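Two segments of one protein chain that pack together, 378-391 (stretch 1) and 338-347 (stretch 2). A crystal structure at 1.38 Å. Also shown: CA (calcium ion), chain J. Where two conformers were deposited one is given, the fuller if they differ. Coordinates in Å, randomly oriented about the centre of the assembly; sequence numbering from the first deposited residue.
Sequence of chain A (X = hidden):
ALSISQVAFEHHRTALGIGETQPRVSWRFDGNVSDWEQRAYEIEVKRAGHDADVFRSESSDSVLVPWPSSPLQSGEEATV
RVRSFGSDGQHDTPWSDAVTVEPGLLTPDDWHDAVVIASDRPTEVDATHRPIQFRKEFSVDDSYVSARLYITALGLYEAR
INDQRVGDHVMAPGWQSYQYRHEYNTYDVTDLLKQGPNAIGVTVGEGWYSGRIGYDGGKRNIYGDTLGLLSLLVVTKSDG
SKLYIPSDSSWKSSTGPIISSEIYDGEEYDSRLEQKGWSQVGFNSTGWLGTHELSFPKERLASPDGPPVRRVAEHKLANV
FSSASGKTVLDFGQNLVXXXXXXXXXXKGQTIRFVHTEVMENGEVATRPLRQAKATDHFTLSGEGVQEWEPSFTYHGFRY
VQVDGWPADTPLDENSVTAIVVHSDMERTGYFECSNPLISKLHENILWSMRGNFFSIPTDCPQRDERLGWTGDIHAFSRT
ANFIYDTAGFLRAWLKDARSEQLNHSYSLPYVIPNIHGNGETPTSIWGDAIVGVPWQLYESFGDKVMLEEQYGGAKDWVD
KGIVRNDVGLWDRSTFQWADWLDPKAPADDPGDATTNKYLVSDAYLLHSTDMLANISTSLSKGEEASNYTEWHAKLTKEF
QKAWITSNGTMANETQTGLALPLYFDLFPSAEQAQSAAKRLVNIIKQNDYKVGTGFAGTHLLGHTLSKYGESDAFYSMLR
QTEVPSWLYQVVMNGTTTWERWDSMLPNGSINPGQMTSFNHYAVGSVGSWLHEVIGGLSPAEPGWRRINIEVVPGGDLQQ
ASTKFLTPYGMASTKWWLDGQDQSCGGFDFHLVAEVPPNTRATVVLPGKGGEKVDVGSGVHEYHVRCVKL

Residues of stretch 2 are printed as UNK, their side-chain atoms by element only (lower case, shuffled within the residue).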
# COMPACT_ATOMS: atom_id res chain seq x y z
N HIS A 378 -26.28 -8.88 -3.38
CA HIS A 378 -27.47 -9.71 -3.49
C HIS A 378 -27.10 -10.99 -4.22
O HIS A 378 -26.51 -10.89 -5.32
CB HIS A 378 -28.59 -9.02 -4.27
CG HIS A 378 -29.22 -7.86 -3.58
ND1 HIS A 378 -28.68 -6.60 -3.61
CD2 HIS A 378 -30.36 -7.76 -2.87
CE1 HIS A 378 -29.48 -5.76 -2.97
NE2 HIS A 378 -30.53 -6.45 -2.49
N PHE A 379 -27.49 -12.14 -3.67
CA PHE A 379 -27.23 -13.40 -4.31
C PHE A 379 -28.56 -14.14 -4.46
O PHE A 379 -29.19 -14.46 -3.45
CB PHE A 379 -26.24 -14.25 -3.51
CG PHE A 379 -25.95 -15.60 -4.08
CD1 PHE A 379 -25.00 -15.77 -5.07
CD2 PHE A 379 -26.68 -16.70 -3.67
CE1 PHE A 379 -24.76 -17.00 -5.64
CE2 PHE A 379 -26.43 -17.94 -4.21
CZ PHE A 379 -25.48 -18.09 -5.20
N THR A 380 -28.95 -14.40 -5.71
CA THR A 380 -30.18 -15.16 -5.95
C THR A 380 -29.81 -16.63 -6.18
O THR A 380 -29.00 -16.98 -7.09
CB THR A 380 -31.02 -14.60 -7.08
OG1 THR A 380 -31.36 -13.26 -6.76
CG2 THR A 380 -32.26 -15.44 -7.34
N LEU A 381 -30.41 -17.49 -5.34
CA LEU A 381 -30.16 -18.93 -5.30
C LEU A 381 -30.80 -19.62 -6.52
O LEU A 381 -31.78 -19.12 -7.10
CB LEU A 381 -30.78 -19.50 -4.02
CG LEU A 381 -30.11 -19.04 -2.73
CD1 LEU A 381 -31.13 -18.88 -1.61
CD2 LEU A 381 -29.02 -20.01 -2.35
N SER A 382 -30.27 -20.78 -6.87
CA SER A 382 -30.76 -21.56 -8.02
C SER A 382 -31.54 -22.81 -7.58
O SER A 382 -32.20 -23.41 -8.44
CB SER A 382 -29.63 -22.00 -8.90
OG SER A 382 -28.86 -22.99 -8.24
N GLY A 383 -31.43 -23.19 -6.30
CA GLY A 383 -31.95 -24.48 -5.69
C GLY A 383 -31.36 -25.73 -6.30
O GLY A 383 -31.94 -26.83 -6.09
N GLU A 384 -30.28 -25.56 -7.08
CA GLU A 384 -29.52 -26.65 -7.70
C GLU A 384 -28.35 -27.00 -6.78
O GLU A 384 -27.17 -26.80 -7.13
CB GLU A 384 -28.94 -26.26 -9.06
CG GLU A 384 -29.98 -25.80 -10.08
CD GLU A 384 -29.44 -25.24 -11.38
OE1 GLU A 384 -28.21 -25.21 -11.66
OE2 GLU A 384 -30.27 -24.74 -12.11
N GLY A 385 -28.70 -27.43 -5.56
CA GLY A 385 -27.74 -27.94 -4.63
C GLY A 385 -26.99 -26.83 -3.92
O GLY A 385 -27.40 -25.67 -3.93
N VAL A 386 -25.86 -27.22 -3.31
CA VAL A 386 -25.06 -26.30 -2.54
C VAL A 386 -24.27 -25.41 -3.51
O VAL A 386 -23.60 -25.89 -4.40
CB VAL A 386 -24.11 -27.06 -1.61
CG1 VAL A 386 -23.18 -26.10 -0.88
CG2 VAL A 386 -24.90 -27.90 -0.63
N GLN A 387 -24.37 -24.11 -3.31
CA GLN A 387 -23.70 -23.15 -4.21
C GLN A 387 -22.59 -22.45 -3.42
O GLN A 387 -22.73 -22.22 -2.26
CB GLN A 387 -24.72 -22.14 -4.72
CG GLN A 387 -25.88 -22.80 -5.46
CD GLN A 387 -26.88 -21.77 -5.94
OE1 GLN A 387 -27.96 -21.62 -5.35
NE2 GLN A 387 -26.51 -21.04 -6.99
N GLU A 388 -21.47 -22.13 -4.10
CA GLU A 388 -20.43 -21.32 -3.52
C GLU A 388 -20.30 -20.03 -4.33
O GLU A 388 -20.33 -20.06 -5.56
CB GLU A 388 -19.12 -22.08 -3.51
CG GLU A 388 -19.16 -23.29 -2.60
CD GLU A 388 -17.83 -23.97 -2.42
OE1 GLU A 388 -16.96 -23.81 -3.29
OE2 GLU A 388 -17.67 -24.64 -1.40
N TRP A 389 -20.15 -18.91 -3.61
CA TRP A 389 -20.08 -17.61 -4.27
C TRP A 389 -19.17 -16.68 -3.49
O TRP A 389 -19.20 -16.63 -2.26
CB TRP A 389 -21.48 -17.03 -4.45
CG TRP A 389 -21.55 -15.61 -4.94
CD1 TRP A 389 -21.55 -15.19 -6.24
CD2 TRP A 389 -21.63 -14.42 -4.14
NE1 TRP A 389 -21.66 -13.82 -6.30
CE2 TRP A 389 -21.68 -13.32 -5.03
CE3 TRP A 389 -21.59 -14.17 -2.76
CZ2 TRP A 389 -21.77 -12.01 -4.57
CZ3 TRP A 389 -21.68 -12.87 -2.31
CH2 TRP A 389 -21.77 -11.81 -3.20
N GLU A 390 -18.48 -15.86 -4.29
CA GLU A 390 -17.82 -14.64 -3.85
C GLU A 390 -18.10 -13.62 -4.94
O GLU A 390 -18.18 -13.99 -6.13
CB GLU A 390 -16.30 -14.77 -3.73
CG GLU A 390 -15.84 -15.69 -2.62
CD GLU A 390 -14.33 -15.92 -2.54
OE1 GLU A 390 -13.51 -15.04 -2.96
OE2 GLU A 390 -13.98 -16.99 -2.01
N PRO A 391 -18.23 -12.32 -4.60
CA PRO A 391 -18.36 -11.31 -5.64
C PRO A 391 -17.08 -11.20 -6.46
O PRO A 391 -15.99 -11.60 -5.98
CB PRO A 391 -18.68 -10.02 -4.88
CG PRO A 391 -18.03 -10.26 -3.52
CD PRO A 391 -18.15 -11.76 -3.24
N UNK A 338 -12.41 -6.62 2.01
CA UNK A 338 -12.56 -7.70 1.07
C UNK A 338 -14.04 -7.98 0.87
O UNK A 338 -14.77 -7.10 0.49
N UNK A 339 -14.45 -9.22 1.12
CA UNK A 339 -15.82 -9.62 0.80
C UNK A 339 -16.12 -10.95 1.49
O UNK A 339 -15.26 -11.52 2.16
c UNK A 339 -12.69 -8.64 -3.71
c UNK A 339 -12.40 -11.04 -3.83
c UNK A 339 -16.03 -9.71 -0.70
c UNK A 339 -13.37 -11.16 -2.86
c UNK A 339 -14.05 -10.04 -2.35
c UNK A 339 -13.67 -8.76 -2.75
c UNK A 339 -15.06 -10.55 -1.46
c UNK A 339 -14.91 -11.90 -1.46
c UNK A 339 -12.08 -9.77 -4.24
n UNK A 339 -13.92 -12.29 -2.30
N UNK A 340 -17.34 -11.45 1.30
CA UNK A 340 -17.74 -12.75 1.85
C UNK A 340 -17.57 -13.88 0.82
O UNK A 340 -17.62 -13.65 -0.37
c UNK A 340 -19.58 -11.72 3.32
c UNK A 340 -19.22 -12.72 2.24
c UNK A 340 -18.78 -11.99 4.61
c UNK A 340 -21.08 -11.74 3.56
N UNK A 341 -17.37 -15.08 1.34
CA UNK A 341 -17.53 -16.33 0.60
C UNK A 341 -18.63 -17.12 1.29
O UNK A 341 -18.61 -17.29 2.52
c UNK A 341 -13.99 -20.58 1.87
n UNK A 341 -14.05 -21.12 3.08
n UNK A 341 -15.09 -20.02 1.33
n UNK A 341 -12.85 -20.58 1.20
c UNK A 341 -16.24 -17.17 0.62
c UNK A 341 -16.37 -18.52 -0.11
c UNK A 341 -15.17 -19.42 0.01
N UNK A 342 -19.63 -17.55 0.51
CA UNK A 342 -20.78 -18.27 1.06
C UNK A 342 -20.82 -19.66 0.42
O UNK A 342 -20.34 -19.84 -0.71
c UNK A 342 -22.04 -16.16 1.54
c UNK A 342 -22.11 -17.51 0.84
c UNK A 342 -22.53 -17.42 -0.63
c UNK A 342 -23.81 -16.65 -0.89
N UNK A 343 -21.34 -20.61 1.20
CA UNK A 343 -21.62 -21.94 0.75
C UNK A 343 -23.02 -22.29 1.25
O UNK A 343 -23.22 -22.42 2.46
c UNK A 343 -20.56 -22.91 1.28
c UNK A 343 -19.17 -22.65 0.71
n UNK A 343 -15.50 -24.28 2.23
n UNK A 343 -14.55 -23.65 0.25
c UNK A 343 -18.00 -23.28 1.43
n UNK A 343 -16.74 -23.11 0.70
c UNK A 343 -15.59 -23.67 1.06
N UNK A 344 -23.98 -22.37 0.32
CA UNK A 344 -25.36 -22.29 0.74
C UNK A 344 -26.24 -23.02 -0.28
O UNK A 344 -25.98 -22.97 -1.47
c UNK A 344 -25.64 -20.05 -0.43
c UNK A 344 -27.19 -20.68 1.45
c UNK A 344 -25.78 -20.82 0.88
N UNK A 345 -27.31 -23.64 0.22
CA UNK A 345 -28.37 -24.22 -0.60
C UNK A 345 -29.70 -23.56 -0.21
O UNK A 345 -29.99 -23.34 0.96
c UNK A 345 -30.66 -28.32 -2.26
n UNK A 345 -30.92 -29.77 -2.16
c UNK A 345 -29.61 -27.85 -1.27
c UNK A 345 -28.47 -25.74 -0.40
c UNK A 345 -29.69 -26.36 -1.08
N UNK A 346 -30.53 -23.27 -1.19
CA UNK A 346 -31.81 -22.71 -0.86
C UNK A 346 -32.73 -22.67 -2.06
O UNK A 346 -32.34 -23.07 -3.15
N UNK A 347 -33.97 -22.17 -1.88
CA UNK A 347 -34.96 -22.18 -2.94
C UNK A 347 -34.59 -21.35 -4.18
O UNK A 347 -34.12 -20.20 -4.08
c UNK A 347 -36.19 -21.56 -2.25
c UNK A 347 -35.99 -21.88 -0.79
c UNK A 347 -34.51 -21.61 -0.61
CA CA J . -28.73 -23.69 -13.48
O HOH W 1 -29.27 -23.62 -4.02
O HOH W 2 -28.36 -21.77 -15.00
O HOH W 3 -26.60 -24.40 -14.30
O HOH W 4 -30.69 -22.29 -13.25
O HOH W 5 -27.73 -22.33 -11.86

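Position 338 has no side-chain atoms and touches nothing of stretch 1, so it is Gly338. Its phi/psi of 154/-123 lies in a region open chiefly to glycine, which suits a chain turning a corner before the strand.

Position 339 carries one carbon and then fused five- and six-membered rings of eight carbons and one nitrogen; the ring nitrogen meets the Glu390 carboxylate and the first carbon packs on Pro391. That is an indole, and the residue is Trp339. Its NE1 donates a hydrogen bond to Glu390 OE1 at 2.9 Å, with the carboxylate at the ring edge where the N-H points, while its CB lies 3.5 Å from Pro391 CG. The large ring thus offers both apolar surface and one directed donor.

Position 340 has four carbons forked at the second, none in close contact with stretch 1: Leu340, an apolar side chain in a buried site. Here the backbone makes the contact, Leu340 O packing 3.5 Å from Pro391 CD. That oxygen is buried without a polar partner.

At 341, three carbons and a nitrogen lead to a carbon bearing two more nitrogens, and the third carbon touches the Glu390 carboxylate. This is the guanidinium of Arg341. Its CD lies 3.4 Å from Glu390 OE2, but the end of the chain leads away, with a partner elsewhere in the structure. The long aliphatic stem lets the charge leave the strand.

Position 342 has four carbons forked at the first, one arm two carbons long; the carbon ending that arm lies over one face of the Phe379 ring and also meets Trp389. It is Ile342. Its CD1 is 4.2 Å from the Phe379 ring centroid in a CH-pi contact, and 3.8 Å from Trp389 CE3. A beta-branched, wholly apolar side chain fits this buried aromatic setting.

Position 343 again shows three carbons, a nitrogen and a carbon with two nitrogens, the first nitrogen against the Glu388 carboxylate: Arg343. Facing Glu388 across the antiparallel pair, it forms a salt bridge, Arg343 NE to Glu388 OE2 at 2.8 Å, with opposite charges matched on the more open face.

Position 344 has one carbon carrying two others, touching Leu381 and Phe379, hence Val344. Its CG1 sits 3.9 Å from Leu381 CD2 and 4.4 Å from Phe379 CE2, and its compact branched shape suits a buried strand site.

Position 345 has four carbons in a row ending in nitrogen, the first near Gly385 O: Lys345. All four chi angles are t, so the chain is extended; the residue is exposed, which suits a charged amine. Its CB lies 3.7 Å from Gly385 O.

Position 346 has no side chain, and its backbone packs on Leu381: Gly346. An ideal CB would clash with Leu381 CD1 at 2.8 Å. Its N donates to water 1, which also contacts Gly385 O and Gln387 OE1.

At 347 three carbons close a ring onto the backbone N, near Leu381: Pro347. Its O lies 3.4 Å from Leu381 CB. CA-to-CB points away from stretch 1, and the rigid ring suits this exposed loop.

The contact is an antiparallel strand pairing. Backbone hydrogen bonds run from Gln387 N to Val344 O (2.7 Å), Val344 N to Gln387 O (2.9 Å), Ile342 N to Trp389 O (3.0 Å) and Trp389 N to Ile342 O (3.1 Å). Gln387, Trp389, Ile342 and Val344 occupy a buried face; Glu388 and Arg343 pair on the other.

Stretch 2 (338-347) GWLRIRVKGP
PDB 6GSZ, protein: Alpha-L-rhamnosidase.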